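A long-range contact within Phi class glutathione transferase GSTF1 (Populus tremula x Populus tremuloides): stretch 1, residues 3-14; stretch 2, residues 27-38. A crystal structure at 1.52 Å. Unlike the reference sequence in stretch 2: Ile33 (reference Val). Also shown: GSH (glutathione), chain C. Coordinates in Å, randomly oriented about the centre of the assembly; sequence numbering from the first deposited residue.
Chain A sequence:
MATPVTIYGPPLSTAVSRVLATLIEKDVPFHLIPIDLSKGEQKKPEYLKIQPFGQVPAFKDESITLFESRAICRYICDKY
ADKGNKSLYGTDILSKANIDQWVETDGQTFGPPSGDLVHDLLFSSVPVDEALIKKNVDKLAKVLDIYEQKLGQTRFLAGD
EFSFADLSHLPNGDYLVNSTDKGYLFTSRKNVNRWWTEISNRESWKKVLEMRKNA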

ATOM      1  N   THR A   3     -20.801 -20.405  -4.949  1.00 50.51           N
ATOM      2  CA  THR A   3     -21.012 -19.509  -6.084  1.00 48.39           C
ATOM      3  C   THR A   3     -19.706 -18.787  -6.443  1.00 44.89           C
ATOM      4  O   THR A   3     -18.967 -18.365  -5.546  1.00 45.66           O
ATOM      5  N   PRO A   4     -19.407 -18.648  -7.753  1.00 40.45           N
ATOM      6  CA  PRO A   4     -18.183 -17.935  -8.133  1.00 37.12           C
ATOM      7  C   PRO A   4     -18.200 -16.483  -7.664  1.00 33.08           C
ATOM      8  O   PRO A   4     -19.250 -15.845  -7.645  1.00 33.87           O
ATOM      9  N   VAL A   5     -17.042 -15.966  -7.285  1.00 30.05           N
ATOM     10  CA  VAL A   5     -16.945 -14.562  -6.964  1.00 28.83           C
ATOM     11  C   VAL A   5     -16.998 -13.789  -8.263  1.00 27.52           C
ATOM     12  O   VAL A   5     -16.784 -14.349  -9.320  1.00 28.50           O
ATOM     13  N   THR A   6     -17.310 -12.503  -8.159  1.00 27.01           N
ATOM     14  CA  THR A   6     -17.432 -11.615  -9.304  1.00 26.23           C
ATOM     15  C   THR A   6     -16.299 -10.591  -9.289  1.00 26.67           C
ATOM     16  O   THR A   6     -16.094  -9.913  -8.289  1.00 26.33           O
ATOM     17  N   ILE A   7     -15.583 -10.476 -10.402  1.00 27.09           N
ATOM     18  CA  ILE A   7     -14.501  -9.506 -10.553  1.00 26.80           C
ATOM     19  C   ILE A   7     -14.837  -8.571 -11.701  1.00 26.26           C
ATOM     20  O   ILE A   7     -15.280  -9.031 -12.750  1.00 27.59           O
ATOM     21  N   TYR A   8     -14.599  -7.277 -11.511  1.00 25.69           N
ATOM     22  CA  TYR A   8     -14.852  -6.259 -12.529  1.00 25.32           C
ATOM     23  C   TYR A   8     -13.555  -5.729 -13.112  1.00 25.52           C
ATOM     24  O   TYR A   8     -12.673  -5.267 -12.364  1.00 26.53           O
ATOM     25  N   GLY A   9     -13.452  -5.752 -14.435  1.00 25.90           N
ATOM     26  CA  GLY A   9     -12.349  -5.102 -15.123  1.00 25.15           C
ATOM     27  C   GLY A   9     -11.694  -5.969 -16.188  1.00 24.09           C
ATOM     28  O   GLY A   9     -11.924  -7.172 -16.237  1.00 25.19           O
ATOM     29  N   PRO A  10     -10.844  -5.362 -17.033  1.00 23.40           N
ATOM     30  CA  PRO A  10     -10.167  -6.090 -18.119  1.00 23.67           C
ATOM     31  C   PRO A  10      -8.861  -6.741 -17.684  1.00 22.71           C
ATOM     32  O   PRO A  10      -8.130  -6.175 -16.892  1.00 21.79           O
ATOM     33  N   PRO A  11      -8.544  -7.913 -18.231  1.00 22.66           N
ATOM     34  CA  PRO A  11      -7.269  -8.506 -17.825  1.00 24.22           C
ATOM     35  C   PRO A  11      -6.018  -7.713 -18.253  1.00 23.76           C
ATOM     36  O   PRO A  11      -4.969  -7.918 -17.652  1.00 23.41           O
ATOM     37  N   LEU A  12      -6.110  -6.786 -19.195  1.00 23.82           N
ATOM     38  CA  LEU A  12      -4.936  -5.950 -19.522  1.00 23.78           C
ATOM     39  C   LEU A  12      -4.554  -5.037 -18.357  1.00 22.61           C
ATOM     40  O   LEU A  12      -3.428  -4.548 -18.288  1.00 23.14           O
ATOM     41  N   SER A  13      -5.473  -4.819 -17.420  1.00 20.70           N
ATOM     42  CA  SER A  13      -5.163  -3.972 -16.274  1.00 19.48           C
ATOM     43  C   SER A  13      -4.237  -4.686 -15.290  1.00 18.27           C
ATOM     44  O   SER A  13      -4.451  -5.837 -14.931  1.00 19.49           O
ATOM     45  N   THR A  14      -3.225  -3.980 -14.825  1.00 17.09           N
ATOM     46  CA  THR A  14      -2.280  -4.575 -13.879  1.00 16.96           C
ATOM     47  C   THR A  14      -2.948  -4.947 -12.572  1.00 17.28           C
ATOM     48  O   THR A  14      -2.692  -6.016 -12.032  1.00 17.54           O
ATOM     49  N   ASP A  27      -7.271 -21.233  -6.289  1.00 28.42           N
ATOM     50  CA  ASP A  27      -8.231 -22.186  -6.843  1.00 30.04           C
ATOM     51  C   ASP A  27      -9.661 -21.696  -6.616  1.00 29.45           C
ATOM     52  O   ASP A  27     -10.551 -22.484  -6.340  1.00 30.94           O
ATOM     53  N   VAL A  28      -9.867 -20.384  -6.696  1.00 28.40           N
ATOM     54  CA  VAL A  28     -11.189 -19.815  -6.481  1.00 29.31           C
ATOM     55  C   VAL A  28     -11.863 -19.553  -7.811  1.00 30.12           C
ATOM     56  O   VAL A  28     -11.367 -18.756  -8.605  1.00 30.39           O
ATOM     57  N   PRO A  29     -12.996 -20.221  -8.065  1.00 31.56           N
ATOM     58  CA  PRO A  29     -13.673 -19.915  -9.323  1.00 31.48           C
ATOM     59  C   PRO A  29     -14.212 -18.504  -9.320  1.00 30.39           C
ATOM     60  O   PRO A  29     -14.573 -17.999  -8.261  1.00 30.46           O
ATOM     61  N   PHE A  30     -14.255 -17.875 -10.487  1.00 29.04           N
ATOM     62  CA  PHE A  30     -14.675 -16.493 -10.570  1.00 28.57           C
ATOM     63  C   PHE A  30     -15.372 -16.238 -11.895  1.00 29.29           C
ATOM     64  O   PHE A  30     -15.242 -17.010 -12.846  1.00 30.10           O
ATOM     65  N   HIS A  31     -16.140 -15.158 -11.920  1.00 30.12           N
ATOM     66  CA  HIS A  31     -16.759 -14.635 -13.121  1.00 32.21           C
ATOM     67  C   HIS A  31     -16.227 -13.233 -13.336  1.00 31.23           C
ATOM     68  O   HIS A  31     -16.279 -12.406 -12.437  1.00 32.24           O
ATOM     69  N   LEU A  32     -15.706 -12.975 -14.523  1.00 30.61           N
ATOM     70  CA  LEU A  32     -15.068 -11.705 -14.836  1.00 30.19           C
ATOM     71  C   LEU A  32     -15.961 -10.845 -15.707  1.00 30.07           C
ATOM     72  O   LEU A  32     -16.329 -11.243 -16.836  1.00 31.68           O
ATOM     73  N   ILE A  33     -16.309  -9.675 -15.171  1.00 30.13           N
ATOM     74  CA  ILE A  33     -17.172  -8.718 -15.851  1.00 30.24           C
ATOM     75  C   ILE A  33     -16.340  -7.647 -16.534  1.00 29.99           C
ATOM     76  O   ILE A  33     -15.607  -6.901 -15.875  1.00 28.68           O
ATOM     77  N   PRO A  34     -16.466  -7.535 -17.867  1.00 31.63           N
ATOM     78  CA  PRO A  34     -15.611  -6.598 -18.601  1.00 32.97           C
ATOM     79  C   PRO A  34     -15.929  -5.135 -18.318  1.00 33.97           C
ATOM     80  O   PRO A  34     -17.094  -4.757 -18.160  1.00 35.24           O
ATOM     81  N   ILE A  35     -14.867  -4.337 -18.226  1.00 32.00           N
ATOM     82  CA  ILE A  35     -14.949  -2.876 -18.164  1.00 30.56           C
ATOM     83  C   ILE A  35     -13.935  -2.279 -19.152  1.00 30.65           C
ATOM     84  O   ILE A  35     -12.727  -2.471 -18.963  1.00 30.31           O
ATOM     85  N   ASP A  36     -14.391  -1.554 -20.177  1.00 30.70           N
ATOM     86  CA  ASP A  36     -13.483  -1.016 -21.203  1.00 31.59           C
ATOM     87  C   ASP A  36     -12.949   0.357 -20.783  1.00 30.91           C
ATOM     88  O   ASP A  36     -13.666   1.343 -20.810  1.00 33.35           O
ATOM     89  N   LEU A  37     -11.668   0.404 -20.404  1.00 28.28           N
ATOM     90  CA  LEU A  37     -11.050   1.620 -19.886  1.00 28.99           C
ATOM     91  C   LEU A  37     -10.847   2.663 -20.975  1.00 31.77           C
ATOM     92  O   LEU A  37     -10.889   3.854 -20.709  1.00 32.85           O
ATOM     93  N   SER A  38     -10.640   2.227 -22.208  1.00 34.08           N
ATOM     94  CA  SER A  38     -10.503   3.171 -23.308  1.00 36.67           C
ATOM     95  C   SER A  38     -11.824   3.897 -23.577  1.00 38.53           C
ATOM     96  O   SER A  38     -11.818   4.986 -24.151  1.00 39.56           O
TER

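Strands 5-8 and 30-33 run parallel and pair through their backbones. The bonds alternate between the strands, as in Ile33 N to Ile7 O (2.7 Å). This register sends Val5, Ile7, Phe30 and Leu32 to one face of the sheet and Thr6, Tyr8, His31 and Ile33 to the other.

On the first face the packing is apolar. Val5 has chi1 m, and its CG2 lies 3.6 Å from Phe30 CB. Its other methyl, CG1, is 4.2 Å from CG1 of Val28, whose chi1 is t. Phe30 takes chi1 p. Its CB stays against Val5, while the end of the side chain leads away from stretch 1. Ile7 is m at both chi1 and chi2. Its CG2 is 3.7 Å from Leu32 CD1, and its CG1 is 4.3 Å from Phe30 CB, so it spans two neighbours. Leu32 is t at chi1 and p at chi2, and its end comes nearer to stretch 1. There Leu32 CD1 reaches Gly9 O at 3.4 Å, and Leu32 CD2 reaches Pro11 CD at 4.0 Å.

On the second face, Ile33 differs from the reference sequence, which has Val. Its chi1 is m and its chi2 is t. The t chi2 places Ile33 CD1 3.4 Å from Thr6 CG2 and over one face of the Tyr8 ring, 4.1 Å from the ring centroid, as a CH-pi contact. Tyr8 has chi1 m and chi2 77°. Ile35 CD1 lies at the ring edge. Tyr8 OH is hydrogen-bonded elsewhere in the structure. With chi1 m, Thr6 turns CG2 to Ile33. His31 is t at chi1: its CB is 4.0 Å from Val5 O, and its ring lies farther from stretch 1.

Beyond the strands, Gly9 leaves room for no side chain: at its backbone angles a CB would be jammed against the preceding carbonyl O. Ile35, m at both chi angles, sets CG1 3.7 Å from Gly9 N. Pro10 CD lies 3.3 Å from Ile35 O. Leu37 points toward stretch 1 with chi1 m and chi2 t. Its CD1 meets Pro10 CG at 4.0 Å and Leu12 CD1 at 4.4 Å. The p, p rotamer of Leu12 brings its end nearer to stretch 2.

Glutathione lies beside this end of the contact. Its CA3 is 3.9 Å from Leu37 CD2, its CB2 is 3.2 Å from Ser13 OG, and its SG2 is 3.4 Å from Thr14 OG1. Ser13, chi1 t, also caps the helix that follows.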

ATOM      1  CB  THR A   3     -22.119 -18.465  -5.776  1.00 49.57           C
ATOM      2  OG1 THR A   3     -22.311 -17.606  -6.910  1.00 50.31           O
ATOM      3  CG2 THR A   3     -21.749 -17.616  -4.574  1.00 49.64           C
ATOM      4  CB  PRO A   4     -18.187 -18.006  -9.662  1.00 37.14           C
ATOM      5  CG  PRO A   4     -19.066 -19.166  -9.994  1.00 37.86           C
ATOM      6  CD  PRO A   4     -20.117 -19.173  -8.932  1.00 39.26           C
ATOM      7  CB  VAL A   5     -15.667 -14.219  -6.201  1.00 29.27           C
ATOM      8  CG1 VAL A   5     -15.537 -15.118  -4.974  1.00 30.64           C
ATOM      9  CG2 VAL A   5     -14.431 -14.302  -7.103  1.00 29.51           C
ATOM     10  CB  THR A   6     -18.779 -10.891  -9.268  1.00 27.57           C
ATOM     11  OG1 THR A   6     -19.847 -11.854  -9.272  1.00 29.32           O
ATOM     12  CG2 THR A   6     -18.929  -9.949 -10.447  1.00 27.90           C
ATOM     13  CB  ILE A   7     -13.146 -10.196 -10.840  1.00 26.95           C
ATOM     14  CG1 ILE A   7     -12.876 -11.295  -9.811  1.00 27.51           C
ATOM     15  CG2 ILE A   7     -12.023  -9.175 -10.906  1.00 27.07           C
ATOM     16  CD1 ILE A   7     -12.718 -10.817  -8.415  1.00 26.77           C
ATOM     17  CB  TYR A   8     -15.627  -5.069 -11.945  1.00 26.44           C
ATOM     18  CG  TYR A   8     -17.038  -5.370 -11.540  1.00 27.30           C
ATOM     19  CD1 TYR A   8     -17.321  -6.044 -10.369  1.00 27.81           C
ATOM     20  CD2 TYR A   8     -18.096  -4.973 -12.338  1.00 27.30           C
ATOM     21  CE1 TYR A   8     -18.631  -6.312  -9.999  1.00 28.62           C
ATOM     22  CE2 TYR A   8     -19.400  -5.227 -11.980  1.00 27.88           C
ATOM     23  CZ  TYR A   8     -19.662  -5.905 -10.816  1.00 29.47           C
ATOM     24  OH  TYR A   8     -20.968  -6.159 -10.461  1.00 32.92           O
ATOM     25  CB  PRO A  10      -9.887  -4.997 -19.135  1.00 24.36           C
ATOM     26  CG  PRO A  10      -9.628  -3.786 -18.283  1.00 23.73           C
ATOM     27  CD  PRO A  10     -10.508  -3.929 -17.049  1.00 24.10           C
ATOM     28  CB  PRO A  11      -7.304  -9.887 -18.472  1.00 26.20           C
ATOM     29  CG  PRO A  11      -8.469  -9.936 -19.323  1.00 26.97           C
ATOM     30  CD  PRO A  11      -9.382  -8.841 -19.004  1.00 24.30           C
ATOM     31  CB  LEU A  12      -5.179  -5.104 -20.790  1.00 24.47           C
ATOM     32  CG  LEU A  12      -6.353  -4.106 -20.779  1.00 25.65           C
ATOM     33  CD1 LEU A  12      -5.993  -2.773 -20.125  1.00 26.15           C
ATOM     34  CD2 LEU A  12      -6.853  -3.863 -22.186  1.00 25.93           C
ATOM     35  CB  SER A  13      -6.448  -3.548 -15.543  1.00 19.83           C
ATOM     36  OG  SER A  13      -6.197  -3.332 -14.148  1.00 22.63           O
ATOM     37  CB  THR A  14      -1.120  -3.629 -13.592  1.00 17.57           C
ATOM     38  OG1 THR A  14      -1.645  -2.347 -13.237  1.00 18.48           O
ATOM     39  CG2 THR A  14      -0.235  -3.486 -14.812  1.00 18.09           C
ATOM     40  CB  ASP A  27      -8.010 -23.568  -6.200  1.00 33.36           C
ATOM     41  CG  ASP A  27      -8.828 -24.669  -6.848  1.00 37.47           C
ATOM     42  OD1 ASP A  27      -9.148 -24.557  -8.051  1.00 38.40           O
ATOM     43  OD2 ASP A  27      -9.156 -25.645  -6.129  1.00 38.89           O
ATOM     44  CB  VAL A  28     -11.117 -18.518  -5.688  1.00 28.88           C
ATOM     45  CG1 VAL A  28     -12.507 -17.919  -5.520  1.00 28.92           C
ATOM     46  CG2 VAL A  28     -10.484 -18.787  -4.342  1.00 29.18           C
ATOM     47  CB  PRO A  29     -14.812 -20.937  -9.374  1.00 32.64           C
ATOM     48  CG  PRO A  29     -14.416 -22.028  -8.399  1.00 33.35           C
ATOM     49  CD  PRO A  29     -13.671 -21.295  -7.320  1.00 32.26           C
ATOM     50  CB  PHE A  30     -13.479 -15.535 -10.397  1.00 27.07           C
ATOM     51  CG  PHE A  30     -12.436 -15.678 -11.468  1.00 27.01           C
ATOM     52  CD1 PHE A  30     -12.542 -14.970 -12.654  1.00 27.60           C
ATOM     53  CD2 PHE A  30     -11.357 -16.517 -11.285  1.00 26.77           C
ATOM     54  CE1 PHE A  30     -11.594 -15.107 -13.650  1.00 28.66           C
ATOM     55  CE2 PHE A  30     -10.404 -16.655 -12.265  1.00 27.38           C
ATOM     56  CZ  PHE A  30     -10.524 -15.949 -13.452  1.00 28.27           C
ATOM     57  CB  HIS A  31     -18.287 -14.638 -12.989  1.00 35.38           C
ATOM     58  CG  HIS A  31     -18.998 -13.961 -14.119  1.00 40.23           C
ATOM     59  ND1 HIS A  31     -18.919 -14.407 -15.422  1.00 42.63           N
ATOM     60  CD2 HIS A  31     -19.825 -12.889 -14.139  1.00 42.11           C
ATOM     61  CE1 HIS A  31     -19.651 -13.629 -16.198  1.00 43.17           C
ATOM     62  NE2 HIS A  31     -20.215 -12.701 -15.444  1.00 43.11           N
ATOM     63  CB  LEU A  32     -13.727 -11.944 -15.538  1.00 29.37           C
ATOM     64  CG  LEU A  32     -12.838 -10.721 -15.807  1.00 29.43           C
ATOM     65  CD1 LEU A  32     -12.342 -10.040 -14.527  1.00 28.67           C
ATOM     66  CD2 LEU A  32     -11.670 -11.133 -16.698  1.00 30.32           C
ATOM     67  CB  ILE A  33     -18.178  -8.063 -14.866  1.00 32.05           C
ATOM     68  CG1 ILE A  33     -19.230  -9.085 -14.435  1.00 32.82           C
ATOM     69  CG2 ILE A  33     -18.897  -6.873 -15.512  1.00 32.71           C
ATOM     70  CD1 ILE A  33     -20.131  -8.595 -13.318  1.00 33.15           C
ATOM     71  CB  PRO A  34     -15.902  -6.939 -20.067  1.00 32.66           C
ATOM     72  CG  PRO A  34     -17.314  -7.401 -20.039  1.00 33.16           C
ATOM     73  CD  PRO A  34     -17.466  -8.164 -18.752  1.00 32.75           C
ATOM     74  CB  ILE A  35     -14.628  -2.341 -16.735  1.00 29.93           C
ATOM     75  CG1 ILE A  35     -15.520  -2.984 -15.662  1.00 30.49           C
ATOM     76  CG2 ILE A  35     -14.721  -0.838 -16.707  1.00 28.75           C
ATOM     77  CD1 ILE A  35     -16.960  -2.505 -15.650  1.00 30.37           C
ATOM     78  CB  ASP A  36     -14.186  -0.938 -22.580  1.00 33.37           C
ATOM     79  CG  ASP A  36     -13.235  -0.577 -23.724  1.00 35.38           C
ATOM     80  OD1 ASP A  36     -12.264   0.184 -23.517  1.00 35.66           O
ATOM     81  OD2 ASP A  36     -13.479  -1.054 -24.857  1.00 36.63           O
ATOM     82  CB  LEU A  37      -9.705   1.293 -19.212  1.00 28.11           C
ATOM     83  CG  LEU A  37      -9.762   0.259 -18.088  1.00 26.86           C
ATOM     84  CD1 LEU A  37      -8.368  -0.058 -17.523  1.00 26.80           C
ATOM     85  CD2 LEU A  37     -10.705   0.733 -16.983  1.00 26.51           C
ATOM     86  CB  SER A  38     -10.020   2.466 -24.580  1.00 37.19           C
ATOM     87  OG  SER A  38     -11.075   1.768 -25.221  1.00 38.15           O
TER
HETATM   88  N1  GSH C 500      -4.770   1.102  -6.313  0.58 23.00           N
HETATM   89  CA1 GSH C 500      -5.776   0.496  -7.168  0.58 29.21           C
HETATM   90  C1  GSH C 500      -5.851  -1.014  -7.074  0.58 18.45           C
HETATM   91  O11 GSH C 500      -4.803  -1.581  -6.837  0.58 14.60           O
HETATM   92  O12 GSH C 500      -6.927  -1.644  -7.198  0.58 17.58           O
HETATM   93  CB1 GSH C 500      -5.301   0.896  -8.546  0.58 31.91           C
HETATM   94  CG1 GSH C 500      -6.472   0.876  -9.484  0.58 29.28           C
HETATM   95  CD1 GSH C 500      -6.067   1.475 -10.799  0.58 23.89           C
HETATM   96  OE1 GSH C 500      -5.366   2.463 -10.901  0.58 27.64           O
HETATM   97  N2  GSH C 500      -6.585   0.829 -11.819  0.58 25.99           N
HETATM   98  CA2 GSH C 500      -6.434   1.160 -13.203  0.58 52.92           C
HETATM   99  C2  GSH C 500      -7.694   1.862 -13.630  0.58 18.91           C
HETATM  100  O2  GSH C 500      -8.741   1.509 -13.138  0.58 22.81           O
HETATM  101  CB2 GSH C 500      -6.199  -0.177 -13.918  0.58 21.30           C
HETATM  102  SG2 GSH C 500      -4.454  -0.640 -13.967  0.58 28.96           S
HETATM  103  N3  GSH C 500      -7.566   2.831 -14.543  0.58 29.38           N
HETATM  104  CA3 GSH C 500      -8.698   3.534 -15.108  0.58 29.46           C
HETATM  105  C3  GSH C 500      -8.972   4.843 -14.416  0.58 25.76           C
HETATM  106  O31 GSH C 500      -8.290   5.154 -13.416  0.58 40.35           O
HETATM  107  O32 GSH C 500      -9.876   5.569 -14.872  0.58 28.40           O